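Local coordinates for D-alanine--D-alanine ligase (Acinetobacter baumannii ACICU, PDB 5D8D), which catalyses the ATP-dependent joining of two D-alanine molecules into D-alanyl-D-alanine, a building block of the bacterial peptidoglycan, at residues 66-69 and 70-74; 99-102 and 103-107; 225-228 and 229-233; 241-245 and 246-250. All blocks are in the same frame, centred on the assembly; numbering follows the deposited sequence.

Contact 1 of 4, residues 66-69 and 70-74; sequences HGRG and GEDGQ
Gly67 and Glu71 meet across the signature loop of D-alanine–D-alanine ligases, His-Gly-x-x-Gly-Glu-Asp-Gly, which leads from strand 60-63 to helix 74-81 in the N-terminal domain. Backbone bonds form the turn: Gly67 O takes Gly70 N at 2.9 Å and Glu71 N at 3.1 Å, the first donor in the carbonyl plane and the second tilted from it.

Two carboxylates then clamp main-chain N-H groups. Glu71 OE2 receives Gly67 N at 2.9 Å on its anti side, somewhat out of the carboxylate plane; with CG anti to the backbone N (chi1 -161°) and the chain extended, the acid runs back to the start of the loop. This side chain lies close to Asn270, a predicted magnesium ligand, which places the loop beside that site. Asp72 splits its oxygens: OD2 meets Gly69 N at 2.9 Å in a nearly straight bond (170°), while OD1 accepts Gln74 N at 3.2 Å, an Asx turn leading into the helix. The two donors lie on opposite faces of the carboxylate, each well out of its plane. Gly69 O accepts a hydrogen bond from Trp81 NE1 of the second subunit.

Packing adds Gln74 CB, 3.4 Å from Gly69 O.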
loop_
_atom_site.group_PDB
_atom_site.type_symbol
_atom_site.label_atom_id
_atom_site.label_comp_id
_atom_site.label_asym_id
_atom_site.label_seq_id
_atom_site.Cartn_x
_atom_site.Cartn_y
_atom_site.Cartn_z
ATOM N N HIS A 66 -5.037 11.879 -11.181
ATOM C CA HIS A 66 -4.736 10.573 -11.707
ATOM C C HIS A 66 -3.228 10.332 -11.693
ATOM O O HIS A 66 -2.426 11.263 -11.899
ATOM C CB HIS A 66 -5.294 10.428 -13.110
ATOM C CG HIS A 66 -6.698 10.885 -13.234
ATOM N ND1 HIS A 66 -7.730 10.298 -12.544
ATOM C CD2 HIS A 66 -7.246 11.899 -13.930
ATOM C CE1 HIS A 66 -8.862 10.907 -12.833
ATOM N NE2 HIS A 66 -8.594 11.889 -13.666
ATOM N N GLY A 67 -2.874 9.066 -11.459
ATOM C CA GLY A 67 -1.493 8.601 -11.474
ATOM C C GLY A 67 -0.672 8.968 -10.237
ATOM O O GLY A 67 -1.201 9.314 -9.183
ATOM N N ARG A 68 0.639 8.897 -10.416
ATOM C CA ARG A 68 1.645 9.088 -9.380
ATOM C C ARG A 68 1.335 10.369 -8.623
ATOM O O ARG A 68 1.098 11.414 -9.201
ATOM C CB ARG A 68 3.049 9.034 -10.032
ATOM C CG ARG A 68 4.306 9.495 -9.271
ATOM C CD ARG A 68 4.683 10.939 -9.636
ATOM N NE ARG A 68 6.079 11.157 -10.049
ATOM C CZ ARG A 68 7.085 11.565 -9.258
ATOM N NH1 ARG A 68 6.923 11.782 -7.941
ATOM N NH2 ARG A 68 8.299 11.738 -9.796
ATOM N N GLY A 69 1.240 10.240 -7.313
ATOM C CA GLY A 69 0.925 11.355 -6.436
ATOM C C GLY A 69 -0.500 11.322 -5.925
ATOM O O GLY A 69 -0.761 11.736 -4.810
ATOM N N GLY A 70 -1.418 10.835 -6.746
ATOM C CA GLY A 70 -2.852 11.014 -6.501
ATOM C C GLY A 70 -3.642 9.777 -6.284
ATOM O O GLY A 70 -4.604 9.796 -5.559
ATOM N N GLU A 71 -3.194 8.711 -6.918
ATOM C CA GLU A 71 -3.835 7.421 -6.944
ATOM C C GLU A 71 -3.047 6.350 -6.131
ATOM O O GLU A 71 -3.511 5.238 -5.948
ATOM C CB GLU A 71 -3.862 7.050 -8.430
ATOM C CG GLU A 71 -4.838 5.993 -8.881
ATOM C CD GLU A 71 -4.831 5.833 -10.396
ATOM O OE1 GLU A 71 -4.932 4.665 -10.845
ATOM O OE2 GLU A 71 -4.706 6.858 -11.130
ATOM N N ASP A 72 -1.870 6.707 -5.639
ATOM C CA ASP A 72 -0.903 5.775 -5.014
ATOM C C ASP A 72 -0.720 5.916 -3.486
ATOM O O ASP A 72 0.240 5.366 -2.937
ATOM C CB ASP A 72 0.464 5.971 -5.678
ATOM C CG ASP A 72 0.970 7.398 -5.542
ATOM O OD1 ASP A 72 0.320 8.219 -4.844
ATOM O OD2 ASP A 72 2.010 7.706 -6.147
ATOM N N GLY A 73 -1.613 6.658 -2.827
ATOM C CA GLY A 73 -1.599 6.806 -1.353
ATOM C C GLY A 73 -0.911 8.077 -0.837
ATOM O O GLY A 73 -1.053 8.428 0.320
ATOM N N GLN A 74 -0.225 8.803 -1.710
ATOM C CA GLN A 74 0.472 9.971 -1.299
ATOM C C GLN A 74 -0.436 11.136 -0.896
ATOM O O GLN A 74 -0.296 11.693 0.180
ATOM C CB GLN A 74 1.354 10.450 -2.426
ATOM C CG GLN A 74 2.450 9.476 -2.797
ATOM C CD GLN A 74 3.519 10.088 -3.643
ATOM O OE1 GLN A 74 4.373 9.377 -4.116
ATOM N NE2 GLN A 74 3.537 11.402 -3.775
#

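Contact 2 of 4, residues 99-102 and 103-107; sequences DKVK and TKQIW
Asp99 O, of the N-cap residue of helix 100-108, is approached by two groups of Thr103: Thr103 N donates to it at 2.9 Å, and Thr103 OG1 lies 2.8 Å away. The hydroxyl proton could instead go to Ile96 O, so its direction is unsettled. Thr103 OG1 reaches back over the first turn because it stands beside its backbone N (chi1 -65°), with CG2 anti to that N.

The Asp99 carboxylate caps the same turn. Its OD1 accepts Lys102 N at 3.1 Å, from well above the carboxylate plane, with a weaker bond from Val101 N; its OD2 forms a salt bridge with Lys102 NZ at 3.0 Å. Gln92 of the second subunit bonds both partners of this bridge, which places the helix start at the dimer interface.

Further along, the i to i+4 ladder is regular, with Gln105 N on Val101 O and Ile106 N on Lys102 O. Lys100 NZ hydrogen-bonds Pro141 O, and Lys104 NZ forms a salt bridge with Glu176, in the predicted ATP-binding region. Gln105 lies alongside Val101 and Lys102, all pointing the same way: Val101 CG2 is 3.7 Å from Gln105 OE1, and Lys102 CG is 3.9 Å from Gln105 NE2.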
loop_
_atom_site.group_PDB
_atom_site.type_symbol
_atom_site.label_atom_id
_atom_site.label_comp_id
_atom_site.label_asym_id
_atom_site.label_seq_id
_atom_site.Cartn_x
_atom_site.Cartn_y
_atom_site.Cartn_z
ATOM N N ASP A 99 -0.519 -0.841 -8.002
ATOM C CA ASP A 99 0.422 -1.925 -8.319
ATOM C C ASP A 99 -0.396 -3.157 -8.792
ATOM O O ASP A 99 -1.152 -3.788 -8.020
ATOM C CB ASP A 99 1.229 -2.227 -7.046
ATOM C CG ASP A 99 2.489 -3.088 -7.278
ATOM O OD1 ASP A 99 2.460 -4.090 -8.009
ATOM O OD2 ASP A 99 3.522 -2.775 -6.670
ATOM N N LYS A 100 -0.244 -3.481 -10.073
ATOM C CA LYS A 100 -0.955 -4.609 -10.670
ATOM C C LYS A 100 -0.600 -5.935 -10.018
ATOM O O LYS A 100 -1.509 -6.747 -9.721
ATOM C CB LYS A 100 -0.714 -4.691 -12.179
ATOM C CG LYS A 100 -1.413 -3.599 -12.953
ATOM C CD LYS A 100 -1.087 -3.691 -14.431
ATOM C CE LYS A 100 -1.521 -2.441 -15.184
ATOM N NZ LYS A 100 -0.589 -1.302 -14.970
ATOM N N VAL A 101 0.688 -6.156 -9.729
ATOM C CA VAL A 101 1.040 -7.454 -9.147
ATOM C C VAL A 101 0.550 -7.544 -7.725
ATOM O O VAL A 101 0.004 -8.609 -7.355
ATOM C CB VAL A 101 2.511 -7.935 -9.306
ATOM C CG1 VAL A 101 3.297 -7.131 -10.335
ATOM C CG2 VAL A 101 3.238 -8.095 -7.972
ATOM N N LYS A 102 0.687 -6.460 -6.936
ATOM C CA LYS A 102 0.246 -6.524 -5.531
ATOM C C LYS A 102 -1.246 -6.652 -5.416
ATOM O O LYS A 102 -1.732 -7.351 -4.538
ATOM C CB LYS A 102 0.776 -5.358 -4.683
ATOM C CG LYS A 102 2.279 -5.447 -4.466
ATOM C CD LYS A 102 2.757 -4.476 -3.421
ATOM C CE LYS A 102 4.264 -4.572 -3.236
ATOM N NZ LYS A 102 5.008 -3.927 -4.333
ATOM N N THR A 103 -1.976 -5.997 -6.319
ATOM C CA THR A 103 -3.424 -6.189 -6.440
ATOM C C THR A 103 -3.775 -7.681 -6.692
ATOM O O THR A 103 -4.673 -8.230 -6.065
ATOM C CB THR A 103 -3.990 -5.294 -7.553
ATOM O OG1 THR A 103 -3.834 -3.916 -7.197
ATOM C CG2 THR A 103 -5.470 -5.540 -7.740
ATOM N N LYS A 104 -3.078 -8.314 -7.623
ATOM C CA LYS A 104 -3.366 -9.720 -7.961
ATOM C C LYS A 104 -2.994 -10.690 -6.833
ATOM O O LYS A 104 -3.711 -11.653 -6.591
ATOM C CB LYS A 104 -2.660 -10.140 -9.239
ATOM C CG LYS A 104 -3.245 -9.558 -10.500
ATOM C CD LYS A 104 -2.175 -9.561 -11.591
ATOM C CE LYS A 104 -2.665 -9.956 -12.963
ATOM N NZ LYS A 104 -2.959 -11.419 -13.083
ATOM N N GLN A 105 -1.899 -10.411 -6.129
ATOM C CA GLN A 105 -1.521 -11.232 -5.007
ATOM C C GLN A 105 -2.585 -11.120 -3.955
ATOM O O GLN A 105 -3.033 -12.134 -3.433
ATOM C CB GLN A 105 -0.182 -10.827 -4.459
ATOM C CG GLN A 105 0.946 -11.028 -5.450
ATOM C CD GLN A 105 2.281 -10.396 -5.075
ATOM O OE1 GLN A 105 3.321 -10.894 -5.497
ATOM N NE2 GLN A 105 2.274 -9.307 -4.311
ATOM N N ILE A 106 -3.038 -9.906 -3.657
ATOM C CA ILE A 106 -4.203 -9.771 -2.769
ATOM C C ILE A 106 -5.414 -10.579 -3.264
ATOM O O ILE A 106 -6.135 -11.223 -2.459
ATOM C CB ILE A 106 -4.637 -8.315 -2.563
ATOM C CG1 ILE A 106 -3.521 -7.465 -1.933
ATOM C CG2 ILE A 106 -5.870 -8.250 -1.668
ATOM C CD1 ILE A 106 -2.918 -8.013 -0.666
ATOM N N TRP A 107 -5.644 -10.545 -4.577
ATOM C CA TRP A 107 -6.706 -11.347 -5.183
ATOM C C TRP A 107 -6.452 -12.894 -5.153
ATOM O O TRP A 107 -7.366 -13.637 -4.785
ATOM C CB TRP A 107 -7.030 -10.841 -6.600
ATOM C CG TRP A 107 -7.708 -9.505 -6.651
ATOM C CD1 TRP A 107 -8.428 -8.881 -5.654
ATOM C CD2 TRP A 107 -7.748 -8.640 -7.764
ATOM N NE1 TRP A 107 -8.884 -7.673 -6.088
ATOM C CE2 TRP A 107 -8.473 -7.496 -7.381
ATOM C CE3 TRP A 107 -7.225 -8.708 -9.058
ATOM C CZ2 TRP A 107 -8.706 -6.442 -8.249
ATOM C CZ3 TRP A 107 -7.460 -7.653 -9.923
ATOM C CH2 TRP A 107 -8.195 -6.542 -9.513
#

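Contact 3 of 4, residues 225-228 and 229-233; sequences CGLS and ETEEK
The flat carboxylate of Glu231 is turned back on Ser228, and its OE1 uses the anti lone pair to take Ser228 N at 3.1 Å in an almost straight bond (172°). A second flat group, the carboxylate of Glu232, brings OE1 to 3.3 Å from Cys225 SG, while its OE2 has a weak bond to Val196 N on strand 192-198.

Ser228 and Glu231 form a capping box at the N terminus of helix 229-245: besides the bond from Ser228 N to Glu231 OE1, Glu231 N reaches Ser228 OG at 3.3 Å, which counts as weak, as does the bond from Ser228 OG to Glu231 OE1. Ser228 OG is placed for this by its first torsion (chi1 48°), which sets the oxygen between the backbone N and the carbonyl carbon. Glu232 N on Ser228 O, at 2.9 Å, starts the helical ladder.

Just before the helix, Leu227 crosses the Glu231 side chain at about a right angle, CG to CB at 4.0 Å, and also packs on Phe184 and Val196 of the ATP-grasp sheet. The preceding Gly226 O is bonded by Arg182, in the predicted ATP-binding region.

Glu229, Glu231 and Glu232 all sit in the first helical turn, where their negative charge should be favourable to the helix dipole; the shorter bond to Glu231 OE1, against the weak one to Ser228 OG, suggests that the carboxylate carries more of this cap than the serine hydroxyl.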
loop_
_atom_site.group_PDB
_atom_site.type_symbol
_atom_site.label_atom_id
_atom_site.label_comp_id
_atom_site.label_asym_id
_atom_site.label_seq_id
_atom_site.Cartn_x
_atom_site.Cartn_y
_atom_site.Cartn_z
ATOM N N CYS A 225 -23.786 -4.514 -22.592
ATOM C CA CYS A 225 -22.415 -5.004 -22.595
ATOM C C CYS A 225 -22.215 -6.334 -23.291
ATOM O O CYS A 225 -21.095 -6.644 -23.675
ATOM C CB CYS A 225 -21.871 -5.091 -21.167
ATOM S SG CYS A 225 -22.770 -6.237 -20.128
ATOM N N GLY A 226 -23.274 -7.112 -23.455
ATOM C CA GLY A 226 -23.185 -8.369 -24.196
ATOM C C GLY A 226 -23.087 -9.596 -23.308
ATOM O O GLY A 226 -22.473 -10.582 -23.695
ATOM N N LEU A 227 -23.728 -9.516 -22.145
ATOM C CA LEU A 227 -23.714 -10.509 -21.091
ATOM C C LEU A 227 -25.166 -10.687 -20.685
ATOM O O LEU A 227 -25.950 -9.709 -20.646
ATOM C CB LEU A 227 -22.951 -9.952 -19.878
ATOM C CG LEU A 227 -21.485 -10.258 -19.563
ATOM C CD1 LEU A 227 -20.650 -10.797 -20.713
ATOM C CD2 LEU A 227 -20.792 -9.042 -18.955
ATOM N N SER A 228 -25.549 -11.910 -20.358
ATOM C CA SER A 228 -26.932 -12.126 -19.941
ATOM C C SER A 228 -27.088 -11.466 -18.585
ATOM O O SER A 228 -26.109 -11.258 -17.895
ATOM C CB SER A 228 -27.287 -13.618 -19.895
ATOM O OG SER A 228 -26.317 -14.378 -19.204
ATOM N N GLU A 229 -28.308 -11.097 -18.232
ATOM C CA GLU A 229 -28.625 -10.616 -16.892
ATOM C C GLU A 229 -27.863 -11.424 -15.816
ATOM O O GLU A 229 -27.310 -10.857 -14.854
ATOM C CB GLU A 229 -30.145 -10.657 -16.629
ATOM C CG GLU A 229 -30.703 -9.324 -16.117
ATOM C CD GLU A 229 -32.101 -9.436 -15.515
ATOM O OE1 GLU A 229 -32.447 -8.588 -14.658
ATOM O OE2 GLU A 229 -32.852 -10.370 -15.889
ATOM N N THR A 230 -27.797 -12.737 -16.017
ATOM C CA THR A 230 -27.140 -13.624 -15.067
ATOM C C THR A 230 -25.637 -13.445 -15.067
ATOM O O THR A 230 -25.047 -13.222 -14.021
ATOM C CB THR A 230 -27.593 -15.094 -15.277
ATOM O OG1 THR A 230 -28.707 -15.296 -14.425
ATOM C CG2 THR A 230 -26.520 -16.131 -14.940
ATOM N N GLU A 231 -25.024 -13.568 -16.234
ATOM C CA GLU A 231 -23.588 -13.357 -16.352
ATOM C C GLU A 231 -23.183 -12.007 -15.728
ATOM O O GLU A 231 -22.164 -11.947 -15.036
ATOM C CB GLU A 231 -23.140 -13.445 -17.815
ATOM C CG GLU A 231 -23.167 -14.878 -18.371
ATOM C CD GLU A 231 -22.875 -14.989 -19.862
ATOM O OE1 GLU A 231 -23.366 -14.153 -20.667
ATOM O OE2 GLU A 231 -22.159 -15.943 -20.227
ATOM N N GLU A 232 -24.001 -10.963 -15.931
ATOM C CA GLU A 232 -23.685 -9.610 -15.466
ATOM C C GLU A 232 -23.721 -9.503 -13.960
ATOM O O GLU A 232 -22.781 -9.001 -13.359
ATOM C CB GLU A 232 -24.612 -8.553 -16.100
ATOM C CG GLU A 232 -24.612 -7.151 -15.449
ATOM C CD GLU A 232 -24.990 -5.981 -16.387
ATOM O OE1 GLU A 232 -24.951 -6.126 -17.625
ATOM O OE2 GLU A 232 -25.303 -4.878 -15.884
ATOM N N LYS A 233 -24.795 -9.950 -13.340
ATOM C CA LYS A 233 -24.896 -9.763 -11.906
ATOM C C LYS A 233 -23.845 -10.654 -11.180
ATOM O O LYS A 233 -23.266 -10.246 -10.156
ATOM C CB LYS A 233 -26.351 -9.856 -11.428
ATOM C CG LYS A 233 -26.941 -11.224 -11.218
ATOM C CD LYS A 233 -28.444 -11.091 -10.881
ATOM C CE LYS A 233 -28.867 -11.815 -9.587
ATOM N NZ LYS A 233 -28.708 -13.297 -9.629
#

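Contact 4 of 4, residues 241-245 and 246-250; sequences RAFQA and VGAEG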
loop_
_atom_site.group_PDB
_atom_site.type_symbol
_atom_site.label_atom_id
_atom_site.label_comp_id
_atom_site.label_asym_id
_atom_site.label_seq_id
_atom_site.Cartn_x
_atom_site.Cartn_y
_atom_site.Cartn_z
ATOM N N ARG A 241 -16.438 -8.195 -4.559
ATOM C CA ARG A 241 -15.492 -8.874 -3.675
ATOM C C ARG A 241 -14.053 -8.489 -3.962
ATOM O O ARG A 241 -13.237 -8.367 -3.055
ATOM C CB ARG A 241 -15.635 -10.389 -3.783
ATOM C CG ARG A 241 -16.988 -10.902 -3.350
ATOM C CD ARG A 241 -16.868 -12.310 -2.811
ATOM N NE ARG A 241 -16.541 -13.272 -3.858
ATOM C CZ ARG A 241 -15.934 -14.451 -3.673
ATOM N NH1 ARG A 241 -15.519 -14.851 -2.468
ATOM N NH2 ARG A 241 -15.724 -15.249 -4.722
ATOM N N ALA A 242 -13.734 -8.309 -5.228
ATOM C CA ALA A 242 -12.405 -7.832 -5.608
ATOM C C ALA A 242 -12.171 -6.420 -5.071
ATOM O O ALA A 242 -11.045 -6.064 -4.696
ATOM C CB ALA A 242 -12.242 -7.863 -7.123
ATOM N N PHE A 243 -13.241 -5.631 -5.050
ATOM C CA PHE A 243 -13.178 -4.233 -4.652
ATOM C C PHE A 243 -12.932 -4.197 -3.139
ATOM O O PHE A 243 -12.026 -3.499 -2.673
ATOM C CB PHE A 243 -14.488 -3.521 -5.060
ATOM C CG PHE A 243 -14.488 -2.019 -4.919
ATOM C CD1 PHE A 243 -13.891 -1.220 -5.876
ATOM C CD2 PHE A 243 -15.148 -1.404 -3.851
ATOM C CE1 PHE A 243 -13.943 0.173 -5.779
ATOM C CE2 PHE A 243 -15.184 -0.007 -3.730
ATOM C CZ PHE A 243 -14.585 0.783 -4.710
ATOM N N GLN A 244 -13.732 -4.952 -2.392
ATOM C CA GLN A 244 -13.529 -5.115 -0.954
ATOM C C GLN A 244 -12.183 -5.719 -0.576
ATOM O O GLN A 244 -11.525 -5.241 0.349
ATOM C CB GLN A 244 -14.650 -5.945 -0.352
ATOM C CG GLN A 244 -15.948 -5.158 -0.286
ATOM C CD GLN A 244 -17.214 -5.978 -0.133
ATOM O OE1 GLN A 244 -18.271 -5.417 0.181
ATOM N NE2 GLN A 244 -17.148 -7.280 -0.393
ATOM N N ALA A 245 -11.739 -6.723 -1.314
ATOM C CA ALA A 245 -10.508 -7.422 -0.963
ATOM C C ALA A 245 -9.317 -6.504 -0.901
ATOM O O ALA A 245 -8.515 -6.575 -0.002
ATOM C CB ALA A 245 -10.221 -8.551 -1.924
ATOM N N VAL A 246 -9.203 -5.651 -1.889
ATOM C CA VAL A 246 -8.047 -4.798 -2.042
ATOM C C VAL A 246 -8.224 -3.587 -1.123
ATOM O O VAL A 246 -7.299 -2.798 -0.974
ATOM C CB VAL A 246 -7.902 -4.423 -3.522
ATOM C CG1 VAL A 246 -8.782 -3.222 -3.852
ATOM C CG2 VAL A 246 -6.462 -4.164 -3.871
ATOM N N GLY A 247 -9.407 -3.447 -0.505
ATOM C CA GLY A 247 -9.683 -2.357 0.417
ATOM C C GLY A 247 -10.139 -1.045 -0.231
ATOM O O GLY A 247 -10.027 0.014 0.390
ATOM N N ALA A 248 -10.672 -1.101 -1.463
ATOM C CA ALA A 248 -11.180 0.107 -2.142
ATOM C C ALA A 248 -12.451 0.575 -1.460
ATOM O O ALA A 248 -13.157 -0.262 -0.895
ATOM C CB ALA A 248 -11.441 -0.155 -3.615
ATOM N N GLU A 249 -12.740 1.881 -1.501
ATOM C CA GLU A 249 -13.969 2.423 -0.869
ATOM C C GLU A 249 -14.578 3.483 -1.744
ATOM O O GLU A 249 -13.853 4.194 -2.439
ATOM C CB GLU A 249 -13.695 3.094 0.480
ATOM C CG GLU A 249 -13.484 2.179 1.681
ATOM C CD GLU A 249 -13.161 3.017 2.924
ATOM O OE1 GLU A 249 -14.112 3.565 3.548
ATOM O OE2 GLU A 249 -11.952 3.179 3.245
ATOM N N GLY A 250 -15.906 3.598 -1.678
ATOM C CA GLY A 250 -16.622 4.682 -2.355
ATOM C C GLY A 250 -16.868 4.479 -3.854
ATOM O O GLY A 250 -17.936 4.099 -4.266
#
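A Schellman motif ends helix 229-245 and turns the chain toward strand 252-259 of the ATP-grasp domain, with Phe243 and Ala248 as its joined ends. The evidence is a pair of backbone bonds around Gly247, whose phi is positive (84°). Ala248 N donates to Phe243 O at 3.0 Å, and Gly247 N to Gln244 O at 2.9 Å. The second bond is the more bent one, its donor standing far above the carbonyl plane. Before them, Val246 N makes a weak, longer bond to Ala242 O.

The methyl CG1 of Val246 lies against the Phe243 carbonyl, 3.5 Å from Phe243 O, beside the acceptor of the motif. With CG anti to the backbone N (chi1 -170°), the Phe243 ring projects past the helix end and meets the outgoing chain. The ring also stacks with Phe188 on strand 181-189, tying the turn to the sheet. Glu249 N, in the loop before strand 252-259, is hydrogen-bonded to Thr89 OG1, while Gly250 N sits at the ring edge, 4.2 Å from Phe243 CE2.

Over one face of the ring, Ala248 CB makes an apolar CH-pi contact, 3.4 Å from the centroid and only 13° off the normal.

All four contacts are local and follow one another in series along the chain; none encloses or crosses another. Contact 1 closes the loop from strand 60-63 to helix 74-81, and contact 2 starts helix 100-108; their centres are about 17 Å apart, and both reach the second subunit. Contacts 3 and 4 bracket helix 229-245, the former at its beginning and the latter at its end, with centres about 21 Å apart. Only contacts 2 and 4 touch: Trp107 NE1 lies 3.0 Å from Ala242 O, a probable hydrogen bond, and Ile106 CG2 packs 3.5 Å from Ala245 O, joining the two helices. Contact 3 lies farthest out, about 33 Å from contact 1, centre to centre.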